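Local atomic coordinates of orotidine 5'-phosphate decarboxylase (PDB entry 3V75), a protein that probably catalyses the decarboxylation of orotidine 5'-phosphate to UMP, the last step of de novo UMP biosynthesis. Residues Pro40-Leu51 with Val266-Arg275; Val220-Leu228 with Gln247-Phe258. One frame throughout, in Å; residues are numbered along the deposited sequence. Where two conformers were deposited one is given.

Interaction 1 (Pro40-Leu51 with Val266-Arg275); sequences PLCVGIDPHASL and VPNVSRGVLR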
loop_
_atom_site.group_PDB
_atom_site.type_symbol
_atom_site.label_atom_id
_atom_site.label_comp_id
_atom_site.label_asym_id
_atom_site.label_seq_id
_atom_site.Cartn_x
_atom_site.Cartn_y
_atom_site.Cartn_z
ATOM N N PRO A 40 -24.949 -10.541 8.142
ATOM C CA PRO A 40 -24.231 -9.434 7.502
ATOM C C PRO A 40 -23.169 -8.813 8.435
ATOM O O PRO A 40 -23.386 -7.751 9.035
ATOM C CB PRO A 40 -25.350 -8.434 7.163
ATOM C CG PRO A 40 -26.369 -8.695 8.237
ATOM C CD PRO A 40 -26.320 -10.181 8.526
ATOM N N LEU A 41 -22.003 -9.430 8.489
ATOM C CA LEU A 41 -20.959 -8.934 9.354
ATOM C C LEU A 41 -19.586 -9.344 8.835
ATOM O O LEU A 41 -19.387 -10.491 8.417
ATOM C CB LEU A 41 -21.140 -9.494 10.772
ATOM C CG LEU A 41 -20.123 -8.989 11.826
ATOM C CD1 LEU A 41 -20.324 -7.524 12.021
ATOM C CD2 LEU A 41 -20.245 -9.752 13.151
ATOM N N CYS A 42 -18.648 -8.399 8.902
ATOM C CA CYS A 42 -17.232 -8.657 8.683
ATOM C C CYS A 42 -16.513 -8.301 9.979
ATOM O O CYS A 42 -16.752 -7.229 10.541
ATOM C CB CYS A 42 -16.733 -7.729 7.562
ATOM S SG CYS A 42 -14.979 -7.867 7.219
ATOM N N VAL A 43 -15.654 -9.191 10.457
ATOM C CA VAL A 43 -14.921 -8.938 11.700
ATOM C C VAL A 43 -13.473 -8.674 11.362
ATOM O O VAL A 43 -12.832 -9.480 10.661
ATOM C CB VAL A 43 -15.051 -10.126 12.693
ATOM C CG1 VAL A 43 -14.165 -9.894 13.927
ATOM C CG2 VAL A 43 -16.507 -10.317 13.109
ATOM N N GLY A 44 -12.929 -7.561 11.832
ATOM C CA GLY A 44 -11.524 -7.268 11.586
ATOM C C GLY A 44 -10.642 -8.262 12.319
ATOM O O GLY A 44 -10.997 -8.783 13.396
ATOM N N ILE A 45 -9.471 -8.559 11.758
ATOM C CA ILE A 45 -8.458 -9.267 12.539
ATOM C C ILE A 45 -7.343 -8.235 12.689
ATOM O O ILE A 45 -6.534 -8.002 11.751
ATOM C CB ILE A 45 -7.961 -10.542 11.859
ATOM C CG1 ILE A 45 -9.137 -11.443 11.484
ATOM C CG2 ILE A 45 -6.965 -11.289 12.765
ATOM C CD1 ILE A 45 -8.731 -12.809 10.848
ATOM N N ASP A 46 -7.323 -7.578 13.857
ATOM C CA ASP A 46 -6.567 -6.351 14.068
ATOM C C ASP A 46 -5.640 -6.470 15.273
ATOM O O ASP A 46 -5.928 -5.904 16.340
ATOM C CB ASP A 46 -7.542 -5.184 14.320
ATOM C CG ASP A 46 -8.395 -4.890 13.129
ATOM O OD1 ASP A 46 -7.876 -4.865 12.003
ATOM O OD2 ASP A 46 -9.621 -4.710 13.289
ATOM N N PRO A 47 -4.551 -7.242 15.149
ATOM C CA PRO A 47 -3.691 -7.504 16.311
ATOM C C PRO A 47 -2.726 -6.339 16.547
ATOM O O PRO A 47 -1.491 -6.520 16.503
ATOM C CB PRO A 47 -2.921 -8.780 15.917
ATOM C CG PRO A 47 -2.881 -8.684 14.378
ATOM C CD PRO A 47 -4.237 -8.103 13.998
ATOM N N HIS A 48 -3.257 -5.145 16.778
ATOM C CA HIS A 48 -2.383 -4.038 17.179
ATOM C C HIS A 48 -1.966 -4.170 18.630
ATOM O O HIS A 48 -2.568 -4.930 19.411
ATOM C CB HIS A 48 -2.997 -2.658 16.896
ATOM C CG HIS A 48 -4.420 -2.503 17.320
ATOM N ND1 HIS A 48 -4.807 -2.428 18.647
ATOM C CD2 HIS A 48 -5.552 -2.349 16.585
ATOM C CE1 HIS A 48 -6.115 -2.242 18.708
ATOM N NE2 HIS A 48 -6.595 -2.203 17.471
ATOM N N ALA A 49 -0.916 -3.445 19.001
ATOM C CA ALA A 49 -0.368 -3.596 20.343
ATOM C C ALA A 49 -1.402 -3.350 21.459
ATOM O O ALA A 49 -1.349 -4.041 22.471
ATOM C CB ALA A 49 0.878 -2.689 20.552
ATOM N N SER A 50 -2.322 -2.385 21.267
ATOM C CA SER A 50 -3.375 -2.081 22.247
ATOM C C SER A 50 -4.192 -3.355 22.513
ATOM O O SER A 50 -4.302 -3.824 23.650
ATOM C CB SER A 50 -4.277 -0.971 21.686
ATOM O OG SER A 50 -5.152 -0.435 22.646
ATOM N N LEU A 51 -4.774 -3.918 21.444
ATOM C CA LEU A 51 -5.623 -5.122 21.608
ATOM C C LEU A 51 -4.829 -6.292 22.166
ATOM O O LEU A 51 -5.345 -7.062 22.988
ATOM C CB LEU A 51 -6.366 -5.520 20.314
ATOM C CG LEU A 51 -7.793 -4.966 20.105
ATOM C CD1 LEU A 51 -8.286 -5.157 18.665
ATOM C CD2 LEU A 51 -8.789 -5.584 21.148
ATOM N N VAL A 266 -21.002 -4.261 3.553
ATOM C CA VAL A 266 -20.257 -5.235 4.329
ATOM C C VAL A 266 -19.829 -4.473 5.572
ATOM O O VAL A 266 -18.849 -3.720 5.557
ATOM C CB VAL A 266 -18.996 -5.720 3.560
ATOM C CG1 VAL A 266 -18.212 -6.718 4.416
ATOM C CG2 VAL A 266 -19.419 -6.335 2.227
ATOM N N PRO A 267 -20.572 -4.648 6.682
ATOM C CA PRO A 267 -20.292 -3.817 7.867
ATOM C C PRO A 267 -19.114 -4.416 8.616
ATOM O O PRO A 267 -19.160 -5.571 9.027
ATOM C CB PRO A 267 -21.580 -3.948 8.716
ATOM C CG PRO A 267 -22.564 -4.756 7.825
ATOM C CD PRO A 267 -21.707 -5.554 6.889
ATOM N N ASN A 268 -18.051 -3.642 8.799
ATOM C CA ASN A 268 -16.880 -4.154 9.465
ATOM C C ASN A 268 -16.827 -3.666 10.918
ATOM O O ASN A 268 -16.825 -2.454 11.176
ATOM C CB ASN A 268 -15.607 -3.686 8.728
ATOM C CG ASN A 268 -14.353 -4.147 9.430
ATOM O OD1 ASN A 268 -13.769 -3.416 10.259
ATOM N ND2 ASN A 268 -13.962 -5.373 9.165
ATOM N N VAL A 269 -16.780 -4.614 11.857
ATOM C CA VAL A 269 -16.614 -4.322 13.277
ATOM C C VAL A 269 -15.217 -4.778 13.709
ATOM O O VAL A 269 -14.823 -5.910 13.397
ATOM C CB VAL A 269 -17.656 -5.098 14.117
ATOM C CG1 VAL A 269 -17.509 -4.761 15.609
ATOM C CG2 VAL A 269 -19.105 -4.840 13.647
ATOM N N SER A 270 -14.510 -3.949 14.448
ATOM C CA SER A 270 -13.232 -4.345 14.998
ATOM C C SER A 270 -13.353 -4.473 16.536
ATOM O O SER A 270 -13.694 -5.551 17.035
ATOM C CB SER A 270 -12.170 -3.344 14.565
ATOM O OG SER A 270 -10.951 -3.622 15.221
ATOM N N ARG A 271 -13.140 -3.384 17.261
ATOM C CA ARG A 271 -13.164 -3.456 18.730
ATOM C C ARG A 271 -14.472 -4.023 19.331
ATOM O O ARG A 271 -14.418 -4.754 20.330
ATOM C CB ARG A 271 -12.910 -2.060 19.315
ATOM C CG ARG A 271 -12.797 -2.111 20.849
ATOM C CD ARG A 271 -12.330 -0.795 21.498
ATOM N NE ARG A 271 -12.211 -0.984 22.930
ATOM C CZ ARG A 271 -11.297 -1.749 23.522
ATOM N NH1 ARG A 271 -10.337 -2.350 22.787
ATOM N NH2 ARG A 271 -11.304 -1.897 24.838
ATOM N N GLY A 272 -15.620 -3.710 18.731
ATOM C CA GLY A 272 -16.902 -4.157 19.264
ATOM C C GLY A 272 -16.979 -5.658 19.432
ATOM O O GLY A 272 -17.739 -6.160 20.303
ATOM N N VAL A 273 -16.244 -6.400 18.596
ATOM C CA VAL A 273 -16.124 -7.848 18.780
ATOM C C VAL A 273 -14.813 -8.228 19.479
ATOM O O VAL A 273 -14.812 -8.966 20.476
ATOM C CB VAL A 273 -16.243 -8.614 17.422
ATOM C CG1 VAL A 273 -15.857 -10.073 17.571
ATOM C CG2 VAL A 273 -17.685 -8.493 16.884
ATOM N N LEU A 274 -13.706 -7.717 18.967
ATOM C CA LEU A 274 -12.394 -8.137 19.428
ATOM C C LEU A 274 -12.091 -7.834 20.883
ATOM O O LEU A 274 -11.289 -8.560 21.501
ATOM C CB LEU A 274 -11.283 -7.541 18.538
ATOM C CG LEU A 274 -11.366 -7.972 17.054
ATOM C CD1 LEU A 274 -10.344 -7.177 16.214
ATOM C CD2 LEU A 274 -11.150 -9.509 16.848
ATOM N N ARG A 275 -12.682 -6.774 21.441
ATOM C CA ARG A 275 -12.370 -6.475 22.848
ATOM C C ARG A 275 -12.832 -7.585 23.782
ATOM O O ARG A 275 -12.398 -7.627 24.942
ATOM C CB ARG A 275 -13.010 -5.168 23.310
ATOM C CG ARG A 275 -14.526 -5.191 23.433
ATOM C CD ARG A 275 -14.987 -3.829 23.937
ATOM N NE ARG A 275 -16.431 -3.734 24.115
ATOM C CZ ARG A 275 -17.083 -4.126 25.205
ATOM N NH1 ARG A 275 -16.417 -4.691 26.201
ATOM N NH2 ARG A 275 -18.407 -3.979 25.272
HETATM O O HOH W 1 -11.066 -3.633 11.302
HETATM O O HOH W 2 -9.173 -1.866 15.900
#
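Leu51 and Leu274 cross at about a right angle, with CD1 of Leu51 3.8 Å from CD1 of Leu274. Leu274 CD1 also comes to 3.3 Å from Gly44 O. Val43 and Val273 meet through their CG1 methyls. Val43 CG1 is anti to the backbone N (chi1 175°), which turns it to the helical segment 271-274. Further along, Leu41 CD1 packs on Val269 CG2. The backbones run parallel, and three hydrogen bonds join them: Cys42 N to Pro267 O, Val269 N to Cys42 O and Gly44 N to Val269 O. This pairing of strand 42-45 with strand 265-269 joins the first and last strands of the TIM barrel and closes it. Strand 42-45 also pairs with strand 81-84 on its other edge. On the face with Cys42 and Asn268, the amide ND2 of Asn268 donates to Cys42 SG at 3.3 Å. The sulfur lies in the amide plane, so this bond helps fix the rotation of the amide. Beyond the strand ends, Ser270 OG donates to Asp46 OD2 at 2.6 Å, on the anti side of the carboxylate and 24° out of its plane. One water bridges Asp46 OD2 and Asn268 OD1, within donating distance of both. Another donates to Ser270 OG at 2.6 Å and is hydrogen-bonded to His48 NE2.

Interaction 2 (Val220-Leu228 with Gln247-Phe258); sequences VVGATLGDL and QGAAPADLPGVF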
loop_
_atom_site.group_PDB
_atom_site.type_symbol
_atom_site.label_atom_id
_atom_site.label_comp_id
_atom_site.label_asym_id
_atom_site.label_seq_id
_atom_site.Cartn_x
_atom_site.Cartn_y
_atom_site.Cartn_z
ATOM N N VAL A 220 -14.647 1.197 -0.457
ATOM C CA VAL A 220 -14.581 1.457 0.976
ATOM C C VAL A 220 -15.296 2.801 1.221
ATOM O O VAL A 220 -14.934 3.826 0.622
ATOM C CB VAL A 220 -13.129 1.514 1.487
ATOM C CG1 VAL A 220 -13.139 1.785 3.011
ATOM C CG2 VAL A 220 -12.413 0.179 1.141
ATOM N N VAL A 221 -16.331 2.770 2.069
ATOM C CA VAL A 221 -17.167 3.943 2.370
ATOM C C VAL A 221 -17.403 3.935 3.873
ATOM O O VAL A 221 -18.073 3.026 4.401
ATOM C CB VAL A 221 -18.521 3.853 1.659
ATOM C CG1 VAL A 221 -19.382 5.094 1.939
ATOM C CG2 VAL A 221 -18.307 3.736 0.144
ATOM N N GLY A 222 -16.830 4.904 4.568
ATOM C CA GLY A 222 -16.903 4.947 6.024
ATOM C C GLY A 222 -18.316 5.166 6.546
ATOM O O GLY A 222 -19.022 6.083 6.082
ATOM N N ALA A 223 -18.725 4.314 7.506
ATOM C CA ALA A 223 -20.104 4.347 8.023
ATOM C C ALA A 223 -20.381 5.568 8.880
ATOM O O ALA A 223 -21.546 5.850 9.178
ATOM C CB ALA A 223 -20.416 3.080 8.848
ATOM N N THR A 224 -19.337 6.254 9.346
ATOM C CA THR A 224 -19.552 7.410 10.223
ATOM C C THR A 224 -19.561 8.737 9.456
ATOM O O THR A 224 -19.648 9.804 10.068
ATOM C CB THR A 224 -18.508 7.492 11.360
ATOM O OG1 THR A 224 -17.192 7.608 10.800
ATOM C CG2 THR A 224 -18.549 6.241 12.240
ATOM N N LEU A 225 -19.444 8.698 8.134
ATOM C CA LEU A 225 -19.538 9.934 7.355
ATOM C C LEU A 225 -20.958 10.502 7.334
ATOM O O LEU A 225 -21.929 9.737 7.374
ATOM C CB LEU A 225 -19.071 9.669 5.916
ATOM C CG LEU A 225 -17.557 9.544 5.807
ATOM C CD1 LEU A 225 -17.180 8.962 4.444
ATOM C CD2 LEU A 225 -16.923 10.914 5.986
ATOM N N GLY A 226 -21.067 11.830 7.248
ATOM C CA GLY A 226 -22.356 12.511 7.303
ATOM C C GLY A 226 -22.892 13.016 5.972
ATOM O O GLY A 226 -24.025 13.521 5.892
ATOM N N ASP A 227 -22.077 12.870 4.925
ATOM C CA ASP A 227 -22.431 13.441 3.619
ATOM C C ASP A 227 -22.589 12.353 2.550
ATOM O O ASP A 227 -22.486 12.643 1.347
ATOM C CB ASP A 227 -21.420 14.524 3.186
ATOM C CG ASP A 227 -19.962 14.053 3.273
ATOM O OD1 ASP A 227 -19.680 12.827 3.491
ATOM O OD2 ASP A 227 -19.056 14.923 3.116
ATOM N N LEU A 228 -22.882 11.119 2.957
ATOM C CA LEU A 228 -23.044 10.053 1.968
ATOM C C LEU A 228 -24.224 10.286 1.034
ATOM O O LEU A 228 -24.267 9.728 -0.078
ATOM C CB LEU A 228 -23.153 8.682 2.624
ATOM C CG LEU A 228 -21.897 8.285 3.403
ATOM C CD1 LEU A 228 -22.052 6.864 3.955
ATOM C CD2 LEU A 228 -20.627 8.374 2.537
ATOM N N GLN A 247 -20.145 5.873 17.389
ATOM C CA GLN A 247 -21.284 6.774 17.481
ATOM C C GLN A 247 -21.904 7.053 16.097
ATOM O O GLN A 247 -21.192 7.450 15.168
ATOM C CB GLN A 247 -20.789 8.069 18.162
ATOM C CG GLN A 247 -21.760 9.217 18.188
ATOM C CD GLN A 247 -23.093 8.776 18.741
ATOM O OE1 GLN A 247 -23.173 8.300 19.897
ATOM N NE2 GLN A 247 -24.171 8.890 17.907
ATOM N N GLY A 248 -23.217 6.821 15.946
ATOM C CA GLY A 248 -23.899 7.101 14.680
ATOM C C GLY A 248 -23.781 5.975 13.668
ATOM O O GLY A 248 -24.369 6.058 12.562
ATOM N N ALA A 249 -22.983 4.950 14.010
ATOM C CA ALA A 249 -22.797 3.780 13.159
ATOM C C ALA A 249 -23.035 2.502 13.956
ATOM O O ALA A 249 -22.375 1.463 13.761
ATOM C CB ALA A 249 -21.429 3.753 12.509
ATOM N N ALA A 250 -24.014 2.571 14.834
ATOM C CA ALA A 250 -24.535 1.374 15.424
ATOM C C ALA A 250 -25.309 0.624 14.314
ATOM O O ALA A 250 -25.754 1.239 13.340
ATOM C CB ALA A 250 -25.477 1.776 16.567
ATOM N N PRO A 251 -25.504 -0.689 14.477
ATOM C CA PRO A 251 -26.308 -1.442 13.518
ATOM C C PRO A 251 -27.625 -0.764 13.158
ATOM O O PRO A 251 -27.972 -0.672 11.967
ATOM C CB PRO A 251 -26.556 -2.746 14.256
ATOM C CG PRO A 251 -25.238 -2.949 14.957
ATOM C CD PRO A 251 -24.900 -1.576 15.486
ATOM N N ALA A 252 -28.356 -0.253 14.152
ATOM C CA ALA A 252 -29.662 0.333 13.863
ATOM C C ALA A 252 -29.585 1.584 12.983
ATOM O O ALA A 252 -30.571 1.959 12.352
ATOM C CB ALA A 252 -30.417 0.640 15.174
ATOM N N ASP A 253 -28.418 2.244 12.962
ATOM C CA ASP A 253 -28.219 3.477 12.185
ATOM C C ASP A 253 -27.912 3.205 10.723
ATOM O O ASP A 253 -27.980 4.131 9.916
ATOM C CB ASP A 253 -27.000 4.261 12.701
ATOM C CG ASP A 253 -27.126 4.673 14.172
ATOM O OD1 ASP A 253 -28.241 5.029 14.611
ATOM O OD2 ASP A 253 -26.091 4.604 14.895
ATOM N N LEU A 254 -27.522 1.967 10.389
ATOM C CA LEU A 254 -26.993 1.728 9.028
ATOM C C LEU A 254 -27.982 1.998 7.886
ATOM O O LEU A 254 -27.601 2.573 6.865
ATOM C CB LEU A 254 -26.362 0.332 8.882
ATOM C CG LEU A 254 -25.254 0.076 9.902
ATOM C CD1 LEU A 254 -24.663 -1.307 9.710
ATOM C CD2 LEU A 254 -24.162 1.199 9.841
ATOM N N PRO A 255 -29.249 1.570 8.033
ATOM C CA PRO A 255 -30.180 1.904 6.954
ATOM C C PRO A 255 -30.302 3.404 6.699
ATOM O O PRO A 255 -30.376 3.827 5.540
ATOM C CB PRO A 255 -31.506 1.269 7.426
ATOM C CG PRO A 255 -31.040 0.091 8.212
ATOM C CD PRO A 255 -29.814 0.561 8.954
ATOM N N GLY A 256 -30.336 4.231 7.748
ATOM C CA GLY A 256 -30.392 5.668 7.532
ATOM C C GLY A 256 -29.110 6.223 6.908
ATOM O O GLY A 256 -29.162 7.181 6.138
ATOM N N VAL A 257 -27.966 5.646 7.261
ATOM C CA VAL A 257 -26.680 6.133 6.733
ATOM C C VAL A 257 -26.542 5.791 5.224
ATOM O O VAL A 257 -26.195 6.671 4.403
ATOM C CB VAL A 257 -25.475 5.535 7.543
ATOM C CG1 VAL A 257 -24.127 5.891 6.875
ATOM C CG2 VAL A 257 -25.474 6.054 8.960
ATOM N N PHE A 258 -26.868 4.552 4.869
ATOM C CA PHE A 258 -26.617 4.041 3.521
ATOM C C PHE A 258 -27.816 4.028 2.577
ATOM O O PHE A 258 -27.648 3.782 1.370
ATOM C CB PHE A 258 -25.988 2.657 3.590
ATOM C CG PHE A 258 -24.570 2.680 4.064
ATOM C CD1 PHE A 258 -24.249 2.417 5.400
ATOM C CD2 PHE A 258 -23.541 2.992 3.168
ATOM C CE1 PHE A 258 -22.933 2.467 5.831
ATOM C CE2 PHE A 258 -22.222 3.036 3.599
ATOM C CZ PHE A 258 -21.911 2.774 4.906
HETATM O O HOH W 3 -22.902 7.461 10.806
HETATM O O HOH W 4 -21.564 9.070 12.775
#
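At the edge of the Phe258 ring, in plane, sits the carbonyl of Val221, with its O 3.9 Å from Phe258 CZ. Val257 CG1, from the same helix as the ring, lies 3.7 Å above one face, offset toward the rim. Val221 CG1 meets CE2, and Val221 and Phe258 run past each other in opposite directions. Leu228 crosses the ring obliquely and brings CD1 to 3.8 Å from Phe258 CE2. The same Leu228 methyl touches Val257 CG1. Ala223 sits beside the rim near CE1 and CZ, with CB 4.0 Å from Phe258 CE1. With the ring of Phe258 cut back to an alanine, a gap is likely to open between Val221, Ala223 and Leu228. Ala223 CB also meets Ala249 CB, which in turn touches Thr224 CG2. No direct hydrogen bond crosses here. Instead, a water lies 2.7 Å from both Ala223 O and Gly248 O, placed to donate to either. A second water can donate to Gln247 O at 2.9 Å, and has a weak, longer approach to Thr224 O. Gly222 to Leu225 form a type I beta turn just after strand 217-221. The contact thus packs the loop after one TIM-barrel strand against the loop and short helix that follow the next, strand 239-241.

Interactions 1 and 2 lie in one eight-stranded parallel barrel, with their centres about 17 Å apart. Along the chain, segment 40-51 comes first, then 220-228, 247-258 and 266-275, so both segments of interaction 2 fall between those of interaction 1. Interaction 1 pairs strands one and eight of the barrel, and interaction 2 joins the connections after strands six and seven. Helix 254-258 leads on to strand 265-269, which links the two regions in sequence. Helix 280-299 touches residues of segments 40-51, 266-275 and 247-258. The two contacts also touch directly: Pro267 CB packs on Leu254 CD1 at 4.2 Å, so the closing seam and the neighbouring loops adjoin through this packing contact.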